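Local coordinates for protein negative regulator of ofd1 (Schizosaccharomyces pombe, PDB 3QTM) that directly inhibits Ofd1, probably thereby stabilising the hypoxic transcription factor Sre1N, and is required for correct translation termination, at residues S99-D102 and A103-R107; S119-F122 and L123-R127; A147-P150 and V151-V155. All blocks are in the same frame, centred on the assembly; numbering follows the deposited sequence.

Contact 1 of 3, residues S99-D102 and A103-R107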
loop_
_atom_site.group_PDB
_atom_site.type_symbol
_atom_site.label_atom_id
_atom_site.label_comp_id
_atom_site.label_asym_id
_atom_site.label_seq_id
_atom_site.Cartn_x
_atom_site.Cartn_y
_atom_site.Cartn_z
ATOM N N SER A 99 -7.257 -7.142 18.844
ATOM C CA SER A 99 -7.287 -8.582 19.049
ATOM C C SER A 99 -7.559 -9.335 17.734
ATOM O O SER A 99 -7.042 -10.429 17.520
ATOM C CB SER A 99 -8.297 -8.954 20.126
ATOM O OG SER A 99 -8.044 -10.268 20.591
ATOM N N TYR A 100 -8.333 -8.721 16.846
ATOM C CA TYR A 100 -8.566 -9.303 15.527
ATOM C C TYR A 100 -7.319 -9.242 14.617
ATOM O O TYR A 100 -7.089 -10.141 13.811
ATOM C CB TYR A 100 -9.810 -8.686 14.868
ATOM C CG TYR A 100 -11.068 -9.430 15.281
ATOM C CD1 TYR A 100 -11.827 -9.013 16.374
ATOM C CD2 TYR A 100 -11.460 -10.593 14.614
ATOM C CE1 TYR A 100 -12.954 -9.717 16.774
ATOM C CE2 TYR A 100 -12.581 -11.309 15.009
ATOM C CZ TYR A 100 -13.325 -10.866 16.084
ATOM O OH TYR A 100 -14.435 -11.575 16.469
ATOM N N ILE A 101 -6.513 -8.190 14.755
ATOM C CA ILE A 101 -5.229 -8.126 14.059
ATOM C C ILE A 101 -4.322 -9.235 14.595
ATOM O O ILE A 101 -3.721 -9.959 13.814
ATOM C CB ILE A 101 -4.536 -6.753 14.244
ATOM C CG1 ILE A 101 -5.386 -5.627 13.649
ATOM C CG2 ILE A 101 -3.104 -6.763 13.673
ATOM C CD1 ILE A 101 -4.844 -4.218 13.975
ATOM N N ASP A 102 -4.229 -9.364 15.925
ATOM C CA ASP A 102 -3.450 -10.446 16.542
ATOM C C ASP A 102 -3.893 -11.825 16.046
ATOM O O ASP A 102 -3.062 -12.687 15.741
ATOM C CB ASP A 102 -3.564 -10.426 18.066
ATOM C CG ASP A 102 -2.966 -9.166 18.695
ATOM O OD1 ASP A 102 -2.144 -8.489 18.035
ATOM O OD2 ASP A 102 -3.314 -8.862 19.864
ATOM N N ALA A 103 -5.204 -12.047 16.006
ATOM C CA ALA A 103 -5.725 -13.330 15.519
ATOM C C ALA A 103 -5.353 -13.569 14.050
ATOM O O ALA A 103 -4.939 -14.669 13.683
ATOM C CB ALA A 103 -7.224 -13.410 15.720
ATOM N N ALA A 104 -5.481 -12.531 13.220
ATOM C CA ALA A 104 -5.075 -12.616 11.813
ATOM C C ALA A 104 -3.620 -13.061 11.672
ATOM O O ALA A 104 -3.297 -13.900 10.819
ATOM C CB ALA A 104 -5.280 -11.271 11.104
ATOM N N ILE A 105 -2.746 -12.459 12.483
ATOM C CA ILE A 105 -1.337 -12.834 12.538
ATOM C C ILE A 105 -1.157 -14.299 12.963
ATOM O O ILE A 105 -0.461 -15.062 12.310
ATOM C CB ILE A 105 -0.550 -11.931 13.537
ATOM C CG1 ILE A 105 -0.460 -10.484 13.011
ATOM C CG2 ILE A 105 0.831 -12.550 13.834
ATOM C CD1 ILE A 105 0.188 -9.477 13.995
ATOM N N GLU A 106 -1.773 -14.684 14.072
ATOM C CA GLU A 106 -1.597 -16.041 14.583
ATOM C C GLU A 106 -2.157 -17.087 13.602
ATOM O O GLU A 106 -1.529 -18.138 13.359
ATOM C CB GLU A 106 -2.265 -16.184 15.947
ATOM C CG GLU A 106 -1.756 -15.208 16.997
ATOM C CD GLU A 106 -0.460 -15.676 17.633
ATOM O OE1 GLU A 106 -0.077 -16.843 17.409
ATOM O OE2 GLU A 106 0.178 -14.880 18.346
ATOM N N ARG A 107 -3.326 -16.791 13.033
ATOM C CA ARG A 107 -3.939 -17.689 12.050
ATOM C C ARG A 107 -3.007 -17.874 10.853
ATOM O O ARG A 107 -2.790 -18.985 10.393
ATOM C CB ARG A 107 -5.305 -17.167 11.601
ATOM C CG ARG A 107 -5.909 -17.916 10.395
ATOM C CD ARG A 107 -5.826 -19.437 10.535
ATOM N NE ARG A 107 -6.466 -19.907 11.760
ATOM C CZ ARG A 107 -6.500 -21.177 12.165
ATOM N NH1 ARG A 107 -5.953 -22.139 11.435
ATOM N NH2 ARG A 107 -7.102 -21.488 13.299
#

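Contact 2 of 3, residues S119-F122 and L123-R127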
loop_
_atom_site.group_PDB
_atom_site.type_symbol
_atom_site.label_atom_id
_atom_site.label_comp_id
_atom_site.label_asym_id
_atom_site.label_seq_id
_atom_site.Cartn_x
_atom_site.Cartn_y
_atom_site.Cartn_z
ATOM N N SER A 119 2.144 -17.773 -1.657
ATOM C CA SER A 119 1.920 -16.380 -2.033
ATOM C C SER A 119 0.796 -15.695 -1.242
ATOM O O SER A 119 0.991 -14.619 -0.681
ATOM C CB SER A 119 1.639 -16.285 -3.536
ATOM O OG SER A 119 2.785 -16.683 -4.272
ATOM N N ARG A 120 -0.370 -16.325 -1.196
ATOM C CA ARG A 120 -1.507 -15.728 -0.511
ATOM C C ARG A 120 -1.233 -15.636 0.986
ATOM O O ARG A 120 -1.638 -14.687 1.629
ATOM C CB ARG A 120 -2.805 -16.497 -0.799
ATOM C CG ARG A 120 -3.360 -16.256 -2.199
ATOM C CD ARG A 120 -4.458 -17.257 -2.586
ATOM N NE ARG A 120 -4.777 -17.115 -4.003
ATOM C CZ ARG A 120 -5.820 -16.437 -4.480
ATOM N NH1 ARG A 120 -6.689 -15.857 -3.657
ATOM N NH2 ARG A 120 -5.998 -16.346 -5.791
ATOM N N LEU A 121 -0.515 -16.613 1.527
ATOM C CA LEU A 121 -0.193 -16.601 2.945
ATOM C C LEU A 121 0.782 -15.472 3.250
ATOM O O LEU A 121 0.624 -14.763 4.251
ATOM C CB LEU A 121 0.394 -17.944 3.402
ATOM C CG LEU A 121 0.489 -18.057 4.931
ATOM C CD1 LEU A 121 -0.932 -18.177 5.545
ATOM C CD2 LEU A 121 1.400 -19.204 5.386
ATOM N N PHE A 122 1.773 -15.302 2.376
ATOM C CA PHE A 122 2.781 -14.263 2.569
ATOM C C PHE A 122 2.120 -12.895 2.552
ATOM O O PHE A 122 2.485 -12.016 3.334
ATOM C CB PHE A 122 3.887 -14.354 1.512
ATOM C CG PHE A 122 4.926 -15.420 1.805
ATOM C CD1 PHE A 122 4.688 -16.397 2.764
ATOM C CD2 PHE A 122 6.118 -15.459 1.095
ATOM C CE1 PHE A 122 5.631 -17.374 3.032
ATOM C CE2 PHE A 122 7.070 -16.440 1.344
ATOM C CZ PHE A 122 6.827 -17.400 2.320
ATOM N N LEU A 123 1.127 -12.732 1.682
ATOM C CA LEU A 123 0.421 -11.463 1.578
ATOM C C LEU A 123 -0.405 -11.214 2.841
ATOM O O LEU A 123 -0.387 -10.109 3.377
ATOM C CB LEU A 123 -0.451 -11.398 0.313
ATOM C CG LEU A 123 -1.333 -10.155 0.075
ATOM C CD1 LEU A 123 -0.508 -8.880 -0.099
ATOM C CD2 LEU A 123 -2.254 -10.345 -1.134
ATOM N N ALA A 124 -1.107 -12.242 3.314
ATOM C CA ALA A 124 -1.902 -12.144 4.544
ATOM C C ALA A 124 -1.035 -11.796 5.751
ATOM O O ALA A 124 -1.429 -11.002 6.610
ATOM C CB ALA A 124 -2.645 -13.458 4.811
ATOM N N LEU A 125 0.140 -12.417 5.818
ATOM C CA LEU A 125 1.085 -12.151 6.892
ATOM C C LEU A 125 1.544 -10.696 6.845
ATOM O O LEU A 125 1.490 -9.993 7.852
ATOM C CB LEU A 125 2.310 -13.062 6.774
ATOM C CG LEU A 125 2.156 -14.488 7.282
ATOM C CD1 LEU A 125 3.236 -15.388 6.659
ATOM C CD2 LEU A 125 2.212 -14.512 8.817
ATOM N N ALA A 126 1.997 -10.246 5.677
ATOM C CA ALA A 126 2.473 -8.874 5.541
ATOM C C ALA A 126 1.386 -7.863 5.915
ATOM O O ALA A 126 1.644 -6.921 6.680
ATOM C CB ALA A 126 2.967 -8.625 4.136
ATOM N N ARG A 127 0.179 -8.068 5.375
ATOM C CA ARG A 127 -0.957 -7.189 5.662
ATOM C C ARG A 127 -1.236 -7.086 7.162
ATOM O O ARG A 127 -1.433 -5.998 7.689
ATOM C CB ARG A 127 -2.203 -7.657 4.900
ATOM C CG ARG A 127 -2.071 -7.454 3.389
ATOM C CD ARG A 127 -3.201 -8.108 2.585
ATOM N NE ARG A 127 -4.510 -7.994 3.237
ATOM C CZ ARG A 127 -5.231 -6.882 3.258
ATOM N NH1 ARG A 127 -4.759 -5.797 2.675
ATOM N NH2 ARG A 127 -6.415 -6.852 3.850
#

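Contact 3 of 3, residues A147-P150 and V151-V155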
loop_
_atom_site.group_PDB
_atom_site.type_symbol
_atom_site.label_atom_id
_atom_site.label_comp_id
_atom_site.label_asym_id
_atom_site.label_seq_id
_atom_site.Cartn_x
_atom_site.Cartn_y
_atom_site.Cartn_z
ATOM N N ALA A 147 4.153 5.335 26.469
ATOM C CA ALA A 147 4.673 6.662 26.172
ATOM C C ALA A 147 6.205 6.706 26.079
ATOM O O ALA A 147 6.749 7.250 25.114
ATOM C CB ALA A 147 4.159 7.688 27.191
ATOM N N ASN A 148 6.906 6.136 27.057
ATOM C CA ASN A 148 8.371 6.244 27.047
ATOM C C ASN A 148 9.116 5.078 26.377
ATOM O O ASN A 148 10.330 4.953 26.511
ATOM C CB ASN A 148 8.935 6.562 28.439
ATOM C CG ASN A 148 10.273 7.310 28.375
ATOM O OD1 ASN A 148 10.996 7.228 27.374
ATOM N ND2 ASN A 148 10.609 8.036 29.449
ATOM N N ILE A 149 8.388 4.238 25.645
ATOM C CA ILE A 149 9.018 3.304 24.716
ATOM C C ILE A 149 9.144 3.957 23.337
ATOM O O ILE A 149 8.146 4.392 22.761
ATOM C CB ILE A 149 8.205 2.009 24.564
ATOM C CG1 ILE A 149 7.788 1.465 25.937
ATOM C CG2 ILE A 149 9.010 0.984 23.768
ATOM C CD1 ILE A 149 8.946 0.897 26.782
ATOM N N PRO A 150 10.373 4.055 22.806
ATOM C CA PRO A 150 10.529 4.630 21.459
ATOM C C PRO A 150 9.709 3.841 20.438
ATOM O O PRO A 150 9.775 2.608 20.453
ATOM C CB PRO A 150 12.026 4.445 21.166
ATOM C CG PRO A 150 12.673 4.335 22.507
ATOM C CD PRO A 150 11.664 3.688 23.416
ATOM N N VAL A 151 8.979 4.528 19.561
ATOM C CA VAL A 151 8.155 3.847 18.571
ATOM C C VAL A 151 8.955 2.853 17.736
ATOM O O VAL A 151 8.488 1.750 17.460
ATOM C CB VAL A 151 7.458 4.843 17.612
ATOM C CG1 VAL A 151 6.715 5.896 18.385
ATOM C CG2 VAL A 151 8.472 5.501 16.722
ATOM N N THR A 152 10.162 3.238 17.324
ATOM C CA THR A 152 10.940 2.366 16.449
ATOM C C THR A 152 11.289 1.083 17.168
ATOM O O THR A 152 11.305 0.012 16.571
ATOM C CB THR A 152 12.201 3.051 15.917
ATOM O OG1 THR A 152 12.969 3.555 17.013
ATOM C CG2 THR A 152 11.815 4.211 15.005
ATOM N N GLN A 153 11.545 1.189 18.466
ATOM C CA GLN A 153 11.777 0.005 19.272
ATOM C C GLN A 153 10.512 -0.862 19.229
ATOM O O GLN A 153 10.575 -2.079 19.027
ATOM C CB GLN A 153 12.106 0.421 20.714
ATOM C CG GLN A 153 12.390 -0.729 21.646
ATOM C CD GLN A 153 13.672 -1.473 21.284
ATOM O OE1 GLN A 153 14.542 -0.937 20.596
ATOM N NE2 GLN A 153 13.795 -2.710 21.759
ATOM N N LEU A 154 9.362 -0.216 19.412
ATOM C CA LEU A 154 8.061 -0.882 19.454
ATOM C C LEU A 154 7.706 -1.629 18.179
ATOM O O LEU A 154 7.258 -2.768 18.233
ATOM C CB LEU A 154 6.964 0.154 19.687
ATOM C CG LEU A 154 6.289 0.281 21.038
ATOM C CD1 LEU A 154 5.047 1.151 20.880
ATOM C CD2 LEU A 154 5.925 -1.086 21.574
ATOM N N VAL A 155 7.896 -0.977 17.031
ATOM C CA VAL A 155 7.366 -1.494 15.760
ATOM C C VAL A 155 8.379 -2.161 14.802
ATOM O O VAL A 155 7.982 -2.901 13.905
ATOM C CB VAL A 155 6.555 -0.407 14.998
ATOM C CG1 VAL A 155 5.499 0.224 15.927
ATOM C CG2 VAL A 155 7.467 0.662 14.443
#

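Contact 1 of 3, residues S99-D102 and A103-R107
I105 sits one helical turn after I101, and its side chain lies back against the carbonyl of that residue. Starting at the base, CB of I105 is 3.4 Å from O of D102. The next carbon, CG1, comes equally close to O of I101; it is placed there because chi1 of -68° sets it beside the backbone N and anti to the carbonyl carbon. At the tip, CD1 of I105 is 4.3 Å from CG2 of I101, a loose apolar touch along one flank of the helix. The same flank meets helix 119-142, where I101 packs on V135 and I105 on A128 and Y129.

The backbone beneath is regular alpha helix. N of I105 donates to O of I101 at 3.0 Å with an N-H...O angle of 165°, and A103, A104 and E106 repeat the i to i+4 pattern with S99, Y100 and D102. In E106, chi1 of -58° brings CG to 3.1 Å from O of D102, and the chain then bends at chi2.

The two acids on this turn do not meet: OD1 of D102 and OE2 of E106 are 6.8 Å apart, and D102 turns to a salt bridge with K132. The chemistry is therefore split, with isoleucines facing helix 119-142 and a carboxylate at the edge of that interface, where the lysine probably offsets much of its charge.

Contact 2 of 3, residues S119-F122 and L123-R127
L121, F122 and L125 make the apolar part of this contact, in the first two turns of helix 119-142. CD1 of L125 serves both neighbours: it lies 4.2 Å from CG of L121 and 4.3 Å from CD1 of F122, approaching the phenyl ring obliquely. Nearer the backbone, chi1 of -80° sets CG of L125 beside its own N, leaning toward the preceding turn, where CG is 3.4 Å from O of L121.

The hydrogen bonds between 119-122 and 123-127 all run main chain to main chain. L123, A124, L125 and A126 donate in turn to S119, R120, L121 and F122; the bond from N of L125 to O of L121 measures 2.9 Å, and that from N of A126 to O of F122 is 3.0 Å with an N-H...O angle of 167°. CB of A126 lies 3.5 Å from the same O of F122.

Charge is dealt with outside the turn: R120 forms a salt bridge with D178 and a cation-pi contact with W23. Three helices close round the segment. L121 and L125 rest on A108 of helix 97-110, A124 meets S74 of helix 67-82, and toward helix 151-170 the F122 ring makes an edge-to-face contact with Y165 while A126 packs on L166.

Contact 3 of 3, residues A147-P150 and V151-V155
I149 and L154 meet at about a right angle, the isoleucine coming from the loop and the leucine from the first turn of the helix that follows. The touch is made by one branch of each: CG2 of I149 is 3.9 Å from CG of L154. Chi1 of -47° puts CG2 of I149 anti to the backbone N and leaves the longer CG1 branch beside that N, anti to the carbonyl carbon, so the short methyl is what faces the helix while the end of the chain leads off. The same CG2 grazes CG of Q153 at 4.3 Å.

P150 follows I149 and sets its ring against the base of Q153, with CB of P150 4.1 Å from CB of Q153. From there the glutamine extends with CG anti to its backbone N (chi1 -179°) and then bends at chi2, which carries the amide away from the proline.

P150 is the N-cap residue of helix 151-170, the element that follows the loop after helix 119-142 in this all-helical, TPR-related chain. Its own backbone is not yet in helical conformation, and its carbonyl accepts the first i to i+4 bond: N of L154 reaches O of P150 at 3.0 Å, with an N-H...O angle of 158° and the donor in the carbonyl plane. CB of Q153 also crowds this oxygen, at 3.2 Å.

V151 opens the helix proper and turns its side chain the other way from the I149 and L154 crossing. It packs on F198 and H140, and L154 also touches H140 of helix 119-142. T152 meets F198 and Y194, and its OG1 makes a weak hydrogen bond to Q201.

In the fold
Contacts 1 and 2 lie on successive helices, 97-110 and 119-142, their centres about 13 Å apart, and both helices also pack on helix 67-82. Contact 2 is the buried one; contact 1, farther from the chain's centre, combines a buried flank with a solvent-facing edge. Contact 3 is at the surface, its centre about 25 Å from that of contact 2, yet it opens helix 151-170, whose later turns receive side chains of contact 2. The chemistry follows: leucines, with a phenylalanine at their side, make up the largely buried turn, isoleucines and acids divide the faces of the half-covered one, and at the exposed helix start a proline in the N-cap position opens the ladder of main-chain bonds, with one apolar crossing beside it.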